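Local coordinates for protein transcription elongation factor SPT6 (Candida glabrata, PDB 3PJP) that binds the phosphorylated C-terminal repeat domain of RNA polymerase II through the tandem SH2 domain modelled here and probably acts as a histone H3-H4 chaperone during transcription elongation, at residues R6-H10 with P11-P15; D85-Q88 with I89-E92; I98-L101 with N102-T105. All coordinates share one frame; numbering follows the deposited sequence. Where two conformers were deposited one is given.

Interaction 1: R6-H10 with P11-P15; sequences RVINH and PYYFP
His10 and Tyr13 close a type I beta turn, with Pro11 and Tyr12 at its corners and Tyr13 N donating to His10 O over 2.9 Å. The imidazole of His10 reinforces the turn: its ND1 accepts from Tyr12 N at 3.0 Å. That bond is nearly straight, with an N-H...N angle of 171°, and the donor lies close to the plane of the imidazole. With CG anti to the backbone N (chi1 -169°), the ring is carried to the side of its own carbonyl carbon, which brings ND1 within hydrogen-bonding distance of the amide of Tyr12. Pro11 packs against one face of the same ring, its CD lying 3.4 Å from the ring centroid in a CH-pi contact displaced toward the rim, while the edge of the Tyr12 ring faces His10 CE1.

The second half of the contact is apolar. Ile8 presses its branch point against the Tyr13 ring, the two side chains crossing at about a right angle. Ile8 CB stands 3.6 Å from the ring centroid and almost on the normal, and the CG2 methyl comes equally near Tyr13 CG. Water 1 ties the far end of this tyrosine to the incoming chain, bridging Tyr13 OH and Arg6 O, each at 2.8 Å. Water 2 links Tyr13 O to His10 O, weakly at the latter.

The turn leads directly into strand 13-14, the edge strand that runs parallel to strand 33-37, where Ile35 bonds through its backbone to Tyr12 and Phe14. Ile8 and His10 rest on Leu86 of helix 86-105, and Ile8 also touches Leu45 of strand 44-52.

Interaction 2: D85-Q88 with I89-E92; sequences DLDQ and IIVE
Helix 86-105 opens with Asp85 as its N-cap, and Gln88 and Glu92 pair one turn further on. Asp85 OD1 accepts a hydrogen bond from Gln88 N at 2.9 Å, giving an early amide a side-chain acceptor. Regular helical bonding begins with Ile89 N on Asp85 O at 3.2 Å and carries on to Glu92 N, which reaches Gln88 O at 2.8 Å. In the side-chain pair both chains are extended beyond CG, and Gln88 NE2 donates to both carboxylate oxygens, 3.1 Å from Glu92 OE2 and 3.0 Å from Glu92 OE1. The amide and carboxylate planes are 83° apart, and NE2 approaches both oxygens from out of the carboxylate plane; the bond to OE2, on its syn side, is the straighter at 160°, against 135° for OE1. The other end of the amide is held as well, since Gln88 OE1 accepts from His84 N, which should limit rotation of the group. Asp87 lies alongside Ile90, its OD1 bound to His10 NE2. Leu86 and Ile89 pack on Leu76 of strand 75-78. Aspartate is a common N-cap residue, and i to i+4 is the spacing that puts side chains on one face of an alpha-helix.

Interaction 3: I98-L101 with N102-T105; sequences IRLL and NELT
Glu103 and Arg99, one turn apart on helix 86-105, make the charged part of this contact. The chains run side by side, but in the Arg99 conformer described here NH1 of Arg99 and OE1 of Glu103 are 3.9 Å apart, a long salt bridge, with the guanidinium and carboxylate planes inclined by 45°. Water 3 helps to span the distance: Arg99 NH1 donates to it at 3.0 Å, at the guanidinium edge, and the water donates a hydrogen bond to Glu103 OE1. A second bridge through water 4 is doubtful.

The other polar groups have partners beyond the contact. Arg99 NE is engaged by Asn96 OD1, and Glu103 OE2 accepts from Val181 N. Asn102 stands beside Ile98, its OD1 bound to Arg30 NH1, as is Thr105 OG1.

Among the backbone bonds, Asn102 N donates to Ile98 O at 3.0 Å, and Thr105 N meets Leu101 O at the same length.

The apolar contact is between Leu101 CD1 and Thr105 CG2, 3.9 Å apart.

With both oxygens of Glu103 engaged, the carboxylate is probably kept ionised; in this conformer its pairing with Arg99 is long and partly water-mediated, whereas its direct bond goes to the start of helix 181-191.

In the fold
Interactions 1, 2 and 3 follow one another in that order along the chain. Interaction 1 lies outermost, its centre about 25 Å from that of the chain, interaction 2 about 17 Å and interaction 3 about 9 Å. Interactions 1 and 2 touch by a probable hydrogen bond from His10 to Asp87 and by packing of Ile8 on Leu86 and His10 on Ile90. Interactions 2 and 3 share helix 86-105, their centres about 18 Å apart, without touching. The helix starts against the sheet built on strands 13-14 to 81-83 and ends where Leu101 and Leu104 meet Phe147 of the second sheet, so one continuous helix joins the two SH2 folds of the tandem.

Interaction 1: R6-H10 with P11-P15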
ATOM      1  N   ARG A   6     -12.228  26.263   7.845  1.00 42.26           N
ATOM      2  CA  ARG A   6     -12.830  25.852   6.580  1.00 37.23           C
ATOM      3  C   ARG A   6     -13.955  24.844   6.776  1.00 38.34           C
ATOM      4  O   ARG A   6     -13.998  24.117   7.774  1.00 39.20           O
ATOM      5  CB  ARG A   6     -11.780  25.235   5.662  1.00 34.73           C
ATOM      6  CG  ARG A   6     -11.356  23.843   6.086  1.00 40.93           C
ATOM      7  CD  ARG A   6     -10.381  23.267   5.085  1.00 28.96           C
ATOM      8  NE  ARG A   6     -10.935  23.304   3.737  1.00 32.87           N
ATOM      9  CZ  ARG A   6     -10.243  23.045   2.634  1.00 30.09           C
ATOM     10  NH1 ARG A   6      -8.955  22.734   2.711  1.00 33.89           N
ATOM     11  NH2 ARG A   6     -10.846  23.108   1.452  1.00 29.39           N
ATOM     12  N   VAL A   7     -14.842  24.781   5.793  1.00 37.79           N
ATOM     13  CA  VAL A   7     -16.013  23.921   5.865  1.00 42.37           C
ATOM     14  C   VAL A   7     -15.947  22.814   4.824  1.00 42.16           C
ATOM     15  O   VAL A   7     -15.855  23.085   3.622  1.00 43.66           O
ATOM     16  CB  VAL A   7     -17.314  24.738   5.666  1.00 39.48           C
ATOM     17  CG1 VAL A   7     -18.515  23.813   5.468  1.00 37.36           C
ATOM     18  CG2 VAL A   7     -17.532  25.691   6.836  1.00 40.10           C
ATOM     19  N   ILE A   8     -15.988  21.568   5.287  1.00 39.31           N
ATOM     20  CA  ILE A   8     -16.058  20.418   4.381  1.00 38.13           C
ATOM     21  C   ILE A   8     -17.302  19.573   4.656  1.00 38.34           C
ATOM     22  O   ILE A   8     -17.408  18.929   5.705  1.00 36.39           O
ATOM     23  CB  ILE A   8     -14.820  19.502   4.487  1.00 33.58           C
ATOM     24  CG1 ILE A   8     -13.546  20.241   4.054  1.00 36.41           C
ATOM     25  CG2 ILE A   8     -15.031  18.252   3.650  1.00 33.25           C
ATOM     26  CD1 ILE A   8     -13.445  20.500   2.567  1.00 35.16           C
ATOM     27  N   ASN A   9     -18.227  19.563   3.702  1.00 37.71           N
ATOM     28  CA  ASN A   9     -19.482  18.833   3.851  1.00 43.71           C
ATOM     29  C   ASN A   9     -19.416  17.413   3.315  1.00 47.84           C
ATOM     30  O   ASN A   9     -19.904  17.130   2.220  1.00 57.16           O
ATOM     31  CB  ASN A   9     -20.618  19.580   3.147  1.00 49.16           C
ATOM     32  CG  ASN A   9     -20.712  21.034   3.570  1.00 55.95           C
ATOM     33  OD1 ASN A   9     -20.724  21.935   2.731  1.00 55.52           O
ATOM     34  ND2 ASN A   9     -20.772  21.269   4.880  1.00 56.73           N
ATOM     35  N   HIS A  10     -18.812  16.517   4.085  1.00 33.38           N
ATOM     36  CA  HIS A  10     -18.770  15.111   3.718  1.00 26.39           C
ATOM     37  C   HIS A  10     -18.975  14.250   4.954  1.00 24.09           C
ATOM     38  O   HIS A  10     -18.419  14.536   6.018  1.00 25.44           O
ATOM     39  CB  HIS A  10     -17.437  14.761   3.041  1.00 25.53           C
ATOM     40  CG  HIS A  10     -17.417  13.401   2.414  1.00 27.76           C
ATOM     41  ND1 HIS A  10     -17.341  12.240   3.152  1.00 23.37           N
ATOM     42  CD2 HIS A  10     -17.460  13.018   1.116  1.00 25.04           C
ATOM     43  CE1 HIS A  10     -17.348  11.201   2.339  1.00 29.22           C
ATOM     44  NE2 HIS A  10     -17.418  11.645   1.097  1.00 29.63           N
ATOM     45  N   PRO A  11     -19.752  13.171   4.814  1.00 25.51           N
ATOM     46  CA  PRO A  11     -20.085  12.291   5.940  1.00 24.49           C
ATOM     47  C   PRO A  11     -18.875  11.750   6.689  1.00 22.66           C
ATOM     48  O   PRO A  11     -18.975  11.484   7.884  1.00 27.84           O
ATOM     49  CB  PRO A  11     -20.840  11.135   5.270  1.00 32.14           C
ATOM     50  CG  PRO A  11     -21.370  11.699   4.021  1.00 30.57           C
ATOM     51  CD  PRO A  11     -20.371  12.714   3.558  1.00 31.12           C
ATOM     52  N   TYR A  12     -17.753  11.562   5.999  1.00 21.65           N
ATOM     53  CA  TYR A  12     -16.569  11.012   6.652  1.00 20.72           C
ATOM     54  C   TYR A  12     -15.524  12.064   6.994  1.00 27.32           C
ATOM     55  O   TYR A  12     -14.391  11.717   7.352  1.00 24.01           O
ATOM     56  CB  TYR A  12     -15.951   9.905   5.779  1.00 21.28           C
ATOM     57  CG  TYR A  12     -16.718   8.604   5.833  1.00 25.74           C
ATOM     58  CD1 TYR A  12     -16.445   7.656   6.805  1.00 32.67           C
ATOM     59  CD2 TYR A  12     -17.723   8.329   4.916  1.00 27.51           C
ATOM     60  CE1 TYR A  12     -17.149   6.469   6.864  1.00 39.95           C
ATOM     61  CE2 TYR A  12     -18.433   7.144   4.968  1.00 32.89           C
ATOM     62  CZ  TYR A  12     -18.138   6.216   5.940  1.00 42.20           C
ATOM     63  OH  TYR A  12     -18.841   5.034   5.994  1.00 47.33           O
ATOM     64  N   TYR A  13     -15.886  13.339   6.876  1.00 22.39           N
ATOM     65  CA  TYR A  13     -14.959  14.411   7.248  1.00 23.38           C
ATOM     66  C   TYR A  13     -15.031  14.802   8.719  1.00 26.78           C
ATOM     67  O   TYR A  13     -16.092  15.176   9.221  1.00 29.72           O
ATOM     68  CB  TYR A  13     -15.145  15.667   6.396  1.00 28.33           C
ATOM     69  CG  TYR A  13     -14.220  16.778   6.827  1.00 25.45           C
ATOM     70  CD1 TYR A  13     -14.626  17.733   7.751  1.00 35.18           C
ATOM     71  CD2 TYR A  13     -12.917  16.848   6.347  1.00 27.56           C
ATOM     72  CE1 TYR A  13     -13.770  18.741   8.168  1.00 35.07           C
ATOM     73  CE2 TYR A  13     -12.060  17.856   6.753  1.00 29.36           C
ATOM     74  CZ  TYR A  13     -12.493  18.802   7.663  1.00 35.72           C
ATOM     75  OH  TYR A  13     -11.642  19.807   8.072  1.00 35.87           O
ATOM     76  N   PHE A  14     -13.885  14.719   9.391  1.00 24.72           N
ATOM     77  CA  PHE A  14     -13.706  15.263  10.739  1.00 26.14           C
ATOM     78  C   PHE A  14     -12.369  15.977  10.795  1.00 27.57           C
ATOM     79  O   PHE A  14     -11.377  15.462  10.266  1.00 24.83           O
ATOM     80  CB  PHE A  14     -13.691  14.146  11.777  1.00 25.00           C
ATOM     81  CG  PHE A  14     -14.854  13.217  11.676  1.00 25.66           C
ATOM     82  CD1 PHE A  14     -14.765  12.055  10.934  1.00 26.75           C
ATOM     83  CD2 PHE A  14     -16.044  13.507  12.325  1.00 33.93           C
ATOM     84  CE1 PHE A  14     -15.833  11.190  10.830  1.00 32.68           C
ATOM     85  CE2 PHE A  14     -17.128  12.650  12.228  1.00 39.67           C
ATOM     86  CZ  PHE A  14     -17.026  11.487  11.482  1.00 34.78           C
ATOM     87  N   PRO A  15     -12.315  17.138  11.470  1.00 24.36           N
ATOM     88  CA  PRO A  15     -11.059  17.902  11.560  1.00 28.75           C
ATOM     89  C   PRO A  15     -10.036  17.297  12.527  1.00 29.47           C
ATOM     90  O   PRO A  15      -9.443  18.033  13.317  1.00 31.82           O
ATOM     91  CB  PRO A  15     -11.510  19.281  12.077  1.00 35.89           C
ATOM     92  CG  PRO A  15     -13.009  19.226  12.165  1.00 34.24           C
ATOM     93  CD  PRO A  15     -13.399  17.787  12.221  1.00 30.88           C
TER
HETATM   94  O   HOH W   1     -13.099  21.882   9.185  1.00 33.21           O
HETATM   95  O   HOH W   2     -18.763  15.052   9.263  1.00 35.51           O

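Interaction 2: D85-Q88 with I89-E92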
ATOM      1  N   ASP A  85     -13.494  15.409  -7.010  1.00 15.51           N
ATOM      2  CA  ASP A  85     -14.091  15.597  -5.691  1.00 16.70           C
ATOM      3  C   ASP A  85     -13.795  14.419  -4.772  1.00 20.17           C
ATOM      4  O   ASP A  85     -13.209  13.415  -5.197  1.00 18.25           O
ATOM      5  CB  ASP A  85     -15.605  15.818  -5.826  1.00 19.77           C
ATOM      6  CG  ASP A  85     -16.279  14.717  -6.620  1.00 28.73           C
ATOM      7  OD1 ASP A  85     -16.267  13.567  -6.140  1.00 21.35           O
ATOM      8  OD2 ASP A  85     -16.818  14.996  -7.719  1.00 30.03           O
ATOM      9  N   LEU A  86     -14.189  14.550  -3.509  1.00 18.56           N
ATOM     10  CA  LEU A  86     -13.847  13.542  -2.512  1.00 16.30           C
ATOM     11  C   LEU A  86     -14.545  12.218  -2.786  1.00 15.80           C
ATOM     12  O   LEU A  86     -13.973  11.159  -2.561  1.00 18.61           O
ATOM     13  CB  LEU A  86     -14.211  14.041  -1.106  1.00 17.35           C
ATOM     14  CG  LEU A  86     -13.352  15.194  -0.586  1.00 17.02           C
ATOM     15  CD1 LEU A  86     -13.999  15.815   0.648  1.00 16.03           C
ATOM     16  CD2 LEU A  86     -11.956  14.745  -0.254  1.00 18.34           C
ATOM     17  N   ASP A  87     -15.786  12.257  -3.255  1.00 18.95           N
ATOM     18  CA  ASP A  87     -16.475  11.001  -3.519  1.00 20.50           C
ATOM     19  C   ASP A  87     -15.794  10.205  -4.631  1.00 18.78           C
ATOM     20  O   ASP A  87     -15.763   8.975  -4.597  1.00 19.01           O
ATOM     21  CB  ASP A  87     -17.945  11.244  -3.860  1.00 18.79           C
ATOM     22  CG  ASP A  87     -18.766  11.579  -2.633  1.00 29.23           C
ATOM     23  OD1 ASP A  87     -18.530  10.960  -1.574  1.00 28.54           O
ATOM     24  OD2 ASP A  87     -19.638  12.461  -2.725  1.00 36.95           O
ATOM     25  N   GLN A  88     -15.261  10.912  -5.617  1.00 15.71           N
ATOM     26  CA  GLN A  88     -14.557  10.248  -6.717  1.00 16.69           C
ATOM     27  C   GLN A  88     -13.270   9.599  -6.201  1.00 18.53           C
ATOM     28  O   GLN A  88     -12.904   8.498  -6.638  1.00 19.76           O
ATOM     29  CB  GLN A  88     -14.243  11.211  -7.867  1.00 15.93           C
ATOM     30  CG  GLN A  88     -13.647  10.507  -9.086  1.00 15.28           C
ATOM     31  CD  GLN A  88     -13.164  11.474 -10.136  1.00 25.72           C
ATOM     32  OE1 GLN A  88     -13.176  12.685  -9.930  1.00 26.82           O
ATOM     33  NE2 GLN A  88     -12.740  10.946 -11.275  1.00 32.56           N
ATOM     34  N   ILE A  89     -12.585  10.286  -5.289  1.00 16.49           N
ATOM     35  CA  ILE A  89     -11.387   9.729  -4.641  1.00 18.94           C
ATOM     36  C   ILE A  89     -11.744   8.457  -3.893  1.00 18.05           C
ATOM     37  O   ILE A  89     -11.046   7.465  -3.987  1.00 18.46           O
ATOM     38  CB  ILE A  89     -10.709  10.736  -3.689  1.00 15.59           C
ATOM     39  CG1 ILE A  89     -10.075  11.876  -4.486  1.00 17.65           C
ATOM     40  CG2 ILE A  89      -9.636  10.053  -2.807  1.00 15.00           C
ATOM     41  CD1 ILE A  89      -9.577  13.014  -3.640  1.00 21.90           C
ATOM     42  N   ILE A  90     -12.846   8.471  -3.153  1.00 16.42           N
ATOM     43  CA  ILE A  90     -13.256   7.257  -2.453  1.00 19.19           C
ATOM     44  C   ILE A  90     -13.493   6.073  -3.399  1.00 24.53           C
ATOM     45  O   ILE A  90     -13.040   4.963  -3.137  1.00 20.29           O
ATOM     46  CB  ILE A  90     -14.468   7.529  -1.540  1.00 19.83           C
ATOM     47  CG1 ILE A  90     -14.066   8.533  -0.460  1.00 19.92           C
ATOM     48  CG2 ILE A  90     -14.984   6.240  -0.913  1.00 21.08           C
ATOM     49  CD1 ILE A  90     -15.231   9.323   0.122  1.00 27.03           C
ATOM     50  N   VAL A  91     -14.184   6.305  -4.510  1.00 19.27           N
ATOM     51  CA  VAL A  91     -14.465   5.231  -5.460  1.00 17.94           C
ATOM     52  C   VAL A  91     -13.259   4.773  -6.284  1.00 20.46           C
ATOM     53  O   VAL A  91     -13.019   3.574  -6.424  1.00 24.79           O
ATOM     54  CB  VAL A  91     -15.607   5.614  -6.419  1.00 17.51           C
ATOM     55  CG1 VAL A  91     -15.741   4.591  -7.535  1.00 19.56           C
ATOM     56  CG2 VAL A  91     -16.899   5.757  -5.632  1.00 20.05           C
ATOM     57  N   GLU A  92     -12.493   5.717  -6.819  1.00 16.93           N
ATOM     58  CA  GLU A  92     -11.453   5.358  -7.787  1.00 14.05           C
ATOM     59  C   GLU A  92     -10.083   5.148  -7.152  1.00 16.84           C
ATOM     60  O   GLU A  92      -9.250   4.411  -7.697  1.00 19.47           O
ATOM     61  CB  GLU A  92     -11.350   6.412  -8.893  1.00 15.20           C
ATOM     62  CG  GLU A  92     -12.611   6.530  -9.770  1.00 19.10           C
ATOM     63  CD  GLU A  92     -12.504   7.659 -10.770  1.00 17.83           C
ATOM     64  OE1 GLU A  92     -11.446   8.323 -10.802  1.00 25.47           O
ATOM     65  OE2 GLU A  92     -13.485   7.895 -11.515  1.00 20.85           O
TER

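Interaction 3: I98-L101 with N102-T105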
ATOM      1  N   ILE A  98      -7.921  -0.556  -1.339  1.00 16.00           N
ATOM      2  CA  ILE A  98      -8.437  -1.602  -0.461  1.00 14.14           C
ATOM      3  C   ILE A  98      -8.613  -2.925  -1.183  1.00 16.92           C
ATOM      4  O   ILE A  98      -8.260  -3.981  -0.665  1.00 15.58           O
ATOM      5  CB  ILE A  98      -9.769  -1.177   0.184  1.00 15.41           C
ATOM      6  CG1 ILE A  98      -9.537   0.022   1.100  1.00 17.40           C
ATOM      7  CG2 ILE A  98     -10.399  -2.348   0.969  1.00 18.47           C
ATOM      8  CD1 ILE A  98     -10.838   0.720   1.496  1.00 18.15           C
ATOM      9  N   ARG A  99      -9.163  -2.875  -2.395  1.00 16.52           N
ATOM     10  CA  ARG A  99      -9.293  -4.050  -3.247  0.50 20.07           C
ATOM     11  C   ARG A  99      -7.950  -4.758  -3.414  1.00 18.03           C
ATOM     12  O   ARG A  99      -7.833  -5.973  -3.262  1.00 15.47           O
ATOM     13  CB  ARG A  99      -9.830  -3.602  -4.614  0.50 16.06           C
ATOM     14  CG  ARG A  99      -9.815  -4.645  -5.712  0.50 18.20           C
ATOM     15  CD  ARG A  99     -10.377  -4.050  -7.004  0.50 11.91           C
ATOM     16  NE  ARG A  99      -9.469  -3.062  -7.583  0.50 14.59           N
ATOM     17  CZ  ARG A  99      -8.416  -3.385  -8.322  0.50 17.95           C
ATOM     18  NH1 ARG A  99      -8.151  -4.664  -8.551  0.50 11.22           N
ATOM     19  NH2 ARG A  99      -7.628  -2.437  -8.819  0.50 12.79           N
ATOM     20  N   LEU A 100      -6.937  -3.970  -3.751  1.00 14.83           N
ATOM     21  CA  LEU A 100      -5.614  -4.517  -4.044  1.00 14.45           C
ATOM     22  C   LEU A 100      -4.958  -5.078  -2.778  1.00 14.96           C
ATOM     23  O   LEU A 100      -4.288  -6.111  -2.830  1.00 14.28           O
ATOM     24  CB  LEU A 100      -4.738  -3.467  -4.738  1.00 13.34           C
ATOM     25  CG  LEU A 100      -5.179  -3.135  -6.182  1.00 18.30           C
ATOM     26  CD1 LEU A 100      -4.612  -1.790  -6.641  1.00 16.59           C
ATOM     27  CD2 LEU A 100      -4.788  -4.248  -7.167  1.00 20.22           C
ATOM     28  N   LEU A 101      -5.171  -4.414  -1.642  1.00 15.19           N
ATOM     29  CA  LEU A 101      -4.620  -4.906  -0.381  1.00 16.43           C
ATOM     30  C   LEU A 101      -5.194  -6.290  -0.113  1.00 18.69           C
ATOM     31  O   LEU A 101      -4.474  -7.222   0.243  1.00 16.34           O
ATOM     32  CB  LEU A 101      -4.982  -3.966   0.773  1.00 14.93           C
ATOM     33  CG  LEU A 101      -4.644  -4.443   2.190  1.00 14.51           C
ATOM     34  CD1 LEU A 101      -3.154  -4.782   2.276  1.00 15.56           C
ATOM     35  CD2 LEU A 101      -5.052  -3.386   3.223  1.00 15.89           C
ATOM     36  N   ASN A 102      -6.504  -6.424  -0.289  1.00 15.82           N
ATOM     37  CA  ASN A 102      -7.127  -7.721  -0.062  1.00 19.18           C
ATOM     38  C   ASN A 102      -6.682  -8.768  -1.078  1.00 17.92           C
ATOM     39  O   ASN A 102      -6.523  -9.938  -0.728  1.00 19.50           O
ATOM     40  CB  ASN A 102      -8.653  -7.602  -0.022  1.00 16.34           C
ATOM     41  CG  ASN A 102      -9.157  -7.036   1.305  1.00 18.38           C
ATOM     42  OD1 ASN A 102      -8.706  -7.441   2.373  1.00 20.12           O
ATOM     43  ND2 ASN A 102     -10.076  -6.087   1.235  1.00 21.06           N
ATOM     44  N   GLU A 103      -6.467  -8.352  -2.325  1.00 15.84           N
ATOM     45  CA  GLU A 103      -5.955  -9.270  -3.353  1.00 13.60           C
ATOM     46  C   GLU A 103      -4.621  -9.875  -2.918  1.00 18.64           C
ATOM     47  O   GLU A 103      -4.419 -11.090  -3.005  1.00 20.49           O
ATOM     48  CB  GLU A 103      -5.801  -8.568  -4.709  1.00 18.17           C
ATOM     49  CG  GLU A 103      -5.531  -9.514  -5.871  1.00 22.03           C
ATOM     50  CD  GLU A 103      -5.387  -8.792  -7.197  1.00 25.87           C
ATOM     51  OE1 GLU A 103      -6.079  -7.766  -7.396  1.00 22.61           O
ATOM     52  OE2 GLU A 103      -4.587  -9.257  -8.041  1.00 19.70           O
ATOM     53  N   LEU A 104      -3.713  -9.031  -2.446  1.00 14.36           N
ATOM     54  CA  LEU A 104      -2.411  -9.539  -2.005  1.00 17.95           C
ATOM     55  C   LEU A 104      -2.471 -10.391  -0.728  1.00 17.19           C
ATOM     56  O   LEU A 104      -1.890 -11.476  -0.691  1.00 17.95           O
ATOM     57  CB  LEU A 104      -1.351  -8.423  -1.925  1.00 16.06           C
ATOM     58  CG  LEU A 104       0.110  -8.863  -1.684  1.00 18.50           C
ATOM     59  CD1 LEU A 104       0.512  -9.978  -2.630  1.00 20.69           C
ATOM     60  CD2 LEU A 104       1.068  -7.686  -1.824  1.00 18.64           C
ATOM     61  N   THR A 105      -3.173  -9.932   0.304  1.00 15.63           N
ATOM     62  CA  THR A 105      -3.204 -10.691   1.561  1.00 17.89           C
ATOM     63  C   THR A 105      -3.971 -12.010   1.443  1.00 18.79           C
ATOM     64  O   THR A 105      -3.778 -12.917   2.252  1.00 19.34           O
ATOM     65  CB  THR A 105      -3.746  -9.866   2.755  1.00 18.80           C
ATOM     66  OG1 THR A 105      -5.135  -9.563   2.556  1.00 17.99           O
ATOM     67  CG2 THR A 105      -2.945  -8.577   2.907  1.00 17.51           C
TER
HETATM   68  O   HOH W   3      -6.043  -6.461  -9.757  1.00 23.88           O
HETATM   69  O   HOH W   4      -8.558  -7.251  -7.552  1.00 40.36           O